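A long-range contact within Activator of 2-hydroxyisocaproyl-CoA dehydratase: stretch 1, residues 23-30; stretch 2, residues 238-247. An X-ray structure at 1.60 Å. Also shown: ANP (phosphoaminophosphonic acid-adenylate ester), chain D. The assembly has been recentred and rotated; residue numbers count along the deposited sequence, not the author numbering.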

# COMPACT_ATOMS: atom_id res chain seq x y z
N ASP A 23 18.84 -35.33 -5.98
CA ASP A 23 18.17 -35.62 -4.72
C ASP A 23 18.35 -34.52 -3.67
O ASP A 23 19.46 -34.23 -3.25
CB ASP A 23 18.66 -36.96 -4.16
CG ASP A 23 18.20 -38.15 -4.99
OD1 ASP A 23 17.00 -38.20 -5.36
OD2 ASP A 23 19.03 -39.03 -5.27
N ILE A 24 17.24 -33.92 -3.25
CA ILE A 24 17.26 -32.97 -2.15
C ILE A 24 17.55 -33.70 -0.86
O ILE A 24 16.72 -34.49 -0.40
CB ILE A 24 15.90 -32.25 -2.00
CG1 ILE A 24 15.54 -31.49 -3.29
CG2 ILE A 24 15.94 -31.28 -0.83
CD1 ILE A 24 14.20 -30.79 -3.23
N VAL A 25 18.72 -33.47 -0.27
CA VAL A 25 19.08 -34.15 0.97
C VAL A 25 18.85 -33.25 2.19
O VAL A 25 18.91 -33.70 3.33
CB VAL A 25 20.55 -34.68 0.96
CG1 VAL A 25 20.71 -35.74 -0.12
CG2 VAL A 25 21.56 -33.54 0.76
N ALA A 26 18.56 -31.97 1.94
CA ALA A 26 18.30 -31.04 3.03
C ALA A 26 17.67 -29.76 2.50
O ALA A 26 17.93 -29.32 1.38
CB ALA A 26 19.59 -30.71 3.78
N SER A 27 16.80 -29.17 3.32
CA SER A 27 16.21 -27.89 3.00
C SER A 27 15.89 -27.19 4.30
O SER A 27 15.76 -27.82 5.34
CB SER A 27 14.96 -28.07 2.17
OG SER A 27 13.95 -28.73 2.93
N GLU A 28 15.76 -25.88 4.25
CA GLU A 28 15.52 -25.14 5.47
C GLU A 28 15.00 -23.76 5.12
O GLU A 28 15.49 -23.13 4.18
CB GLU A 28 16.81 -25.03 6.29
CG GLU A 28 16.64 -24.33 7.63
CD GLU A 28 15.71 -25.08 8.57
OE1 GLU A 28 15.58 -26.32 8.43
OE2 GLU A 28 15.10 -24.44 9.45
N THR A 29 14.00 -23.32 5.87
CA THR A 29 13.49 -21.97 5.72
C THR A 29 13.59 -21.30 7.07
O THR A 29 13.20 -21.87 8.08
CB THR A 29 12.03 -21.99 5.24
OG1 THR A 29 11.95 -22.69 3.99
CG2 THR A 29 11.48 -20.57 5.06
N ILE A 30 14.13 -20.09 7.08
CA ILE A 30 14.11 -19.25 8.28
C ILE A 30 13.39 -17.96 7.92
O ILE A 30 13.70 -17.34 6.91
CB ILE A 30 15.54 -18.93 8.76
CG1 ILE A 30 16.32 -20.22 9.00
CG2 ILE A 30 15.48 -18.08 10.02
CD1 ILE A 30 15.90 -20.97 10.24
N ASP A 238 5.32 -29.76 -3.50
CA ASP A 238 5.31 -30.09 -2.10
C ASP A 238 6.06 -29.03 -1.30
O ASP A 238 5.78 -28.83 -0.12
CB ASP A 238 5.95 -31.47 -1.87
CG ASP A 238 5.12 -32.60 -2.47
OD1 ASP A 238 3.88 -32.45 -2.53
OD2 ASP A 238 5.70 -33.63 -2.88
N ILE A 239 7.00 -28.35 -1.95
CA ILE A 239 7.89 -27.39 -1.27
C ILE A 239 7.88 -26.02 -1.95
O ILE A 239 8.91 -25.52 -2.40
CB ILE A 239 9.35 -27.91 -1.26
CG1 ILE A 239 9.77 -28.37 -2.67
CG2 ILE A 239 9.49 -29.08 -0.29
CD1 ILE A 239 11.31 -28.58 -2.83
N PRO A 240 6.70 -25.38 -2.02
CA PRO A 240 6.58 -24.18 -2.86
C PRO A 240 7.49 -23.02 -2.46
O PRO A 240 7.92 -22.27 -3.32
CB PRO A 240 5.11 -23.75 -2.65
CG PRO A 240 4.75 -24.37 -1.31
CD PRO A 240 5.46 -25.68 -1.28
N GLN A 241 7.78 -22.87 -1.18
CA GLN A 241 8.61 -21.76 -0.72
C GLN A 241 10.09 -21.96 -1.07
O GLN A 241 10.89 -21.03 -1.00
CB GLN A 241 8.46 -21.58 0.80
CG GLN A 241 9.05 -20.29 1.32
CD GLN A 241 8.68 -20.04 2.76
OE1 GLN A 241 8.22 -20.96 3.47
NE2 GLN A 241 8.87 -18.81 3.22
N LEU A 242 10.44 -23.17 -1.47
CA LEU A 242 11.84 -23.56 -1.68
C LEU A 242 12.25 -23.69 -3.15
O LEU A 242 13.39 -24.11 -3.41
CB LEU A 242 12.09 -24.90 -0.98
CG LEU A 242 12.21 -24.82 0.54
CD1 LEU A 242 11.92 -26.17 1.17
CD2 LEU A 242 13.60 -24.31 0.95
N THR A 243 11.37 -23.36 -4.09
CA THR A 243 11.71 -23.62 -5.49
C THR A 243 12.85 -22.74 -5.99
O THR A 243 13.59 -23.14 -6.90
CB THR A 243 10.50 -23.43 -6.42
OG1 THR A 243 9.85 -22.20 -6.13
CG2 THR A 243 9.48 -24.58 -6.21
N GLY A 244 12.98 -21.56 -5.39
CA GLY A 244 14.06 -20.65 -5.78
C GLY A 244 15.39 -21.24 -5.33
O GLY A 244 16.39 -21.22 -6.07
N ALA A 245 15.44 -21.72 -4.10
CA ALA A 245 16.66 -22.34 -3.58
C ALA A 245 17.00 -23.62 -4.34
O ALA A 245 18.18 -23.92 -4.58
CB ALA A 245 16.52 -22.63 -2.09
N LEU A 246 15.98 -24.39 -4.71
CA LEU A 246 16.19 -25.58 -5.51
C LEU A 246 16.76 -25.22 -6.87
O LEU A 246 17.71 -25.85 -7.34
CB LEU A 246 14.87 -26.34 -5.68
CG LEU A 246 14.95 -27.56 -6.58
CD1 LEU A 246 15.97 -28.56 -6.03
CD2 LEU A 246 13.56 -28.20 -6.64
N GLY A 247 16.21 -24.17 -7.50
CA GLY A 247 16.71 -23.74 -8.79
C GLY A 247 18.16 -23.31 -8.69
O GLY A 247 18.99 -23.66 -9.52
PG ANP D . 10.21 -11.76 -2.12
O1G ANP D . 11.50 -10.95 -2.10
O2G ANP D . 10.33 -12.90 -3.10
O3G ANP D . 9.01 -10.93 -2.35
PB ANP D . 10.48 -13.90 0.01
O1B ANP D . 11.29 -13.82 1.28
O2B ANP D . 11.03 -14.79 -1.10
N3B ANP D . 10.11 -12.28 -0.49
PA ANP D . 8.63 -16.07 0.55
O1A ANP D . 9.64 -16.72 1.42
O2A ANP D . 8.33 -16.58 -0.84
O3A ANP D . 9.02 -14.50 0.39
O5' ANP D . 7.21 -15.91 1.30
C5' ANP D . 7.11 -15.15 2.50
C4' ANP D . 5.70 -15.30 3.06
O4' ANP D . 5.01 -16.54 2.88
C3' ANP D . 5.11 -14.49 4.20
O3' ANP D . 4.95 -13.11 3.82
C2' ANP D . 3.81 -15.23 4.50
O2' ANP D . 2.64 -14.50 4.08
C1' ANP D . 3.87 -16.55 3.73
N9 ANP D . 4.04 -17.73 4.60
C8 ANP D . 5.17 -18.12 5.23
N7 ANP D . 4.98 -19.28 5.89
C5 ANP D . 3.69 -19.65 5.66
C6 ANP D . 2.83 -20.77 6.05
N6 ANP D . 3.33 -21.74 6.85
N1 ANP D . 1.56 -20.78 5.58
C2 ANP D . 1.06 -19.82 4.79
N3 ANP D . 1.79 -18.76 4.41
C4 ANP D . 3.08 -18.63 4.80
O HOH W 1 9.33 -23.52 3.60

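Leu242, Thr29 and Ile24 carry most of this small contact, in which side chains on one side of a strand meet a turn and the helix that follows it. No direct hydrogen bond joins the two stretches, so packing and one water do the work. From Ser27 to Ile30 the strand alternates, Ser27 and Thr29 directing CA-to-CB toward the partner and Glu28 and Ile30 away; Ile24, three residues before Ser27, also points toward it, so strict alternation does not span the whole strand.

Leu242 covers the most surface and spreads its two methyls along the strand. Leu242 CD1 lies 3.7 Å from Ser27 OG, and Leu242 CD2 lies 3.8 Å from Thr29 OG1 and 3.9 Å from the backbone Glu28 O. The closest atom of each of these three neighbours is an oxygen, met at van der Waals distance, and Ser27 CB lies equally near Leu242 CD1, at 3.7 Å.

Thr29 adds a second kind of link. Thr29 CG2 packs 3.6 Å from Gln241 OE1, while a water bridges the polar atoms, 2.8 Å from Thr29 OG1 and 2.8 Å from Gln241 OE1, to which it donates. The other end of the Gln241 amide is committed to ligand: Gln241 NE2 donates to ANP O1A at 2.9 Å, nearly straight.

At the far end Ile24, in the m,t rotamer, touches two apolar partners with one methyl. Ile24 CD1 sits 3.7 Å from Ile239 CD1 and 4.0 Å from Leu246 CD1, whose CA-to-CB bond runs sideways although the chain's end comes nearer.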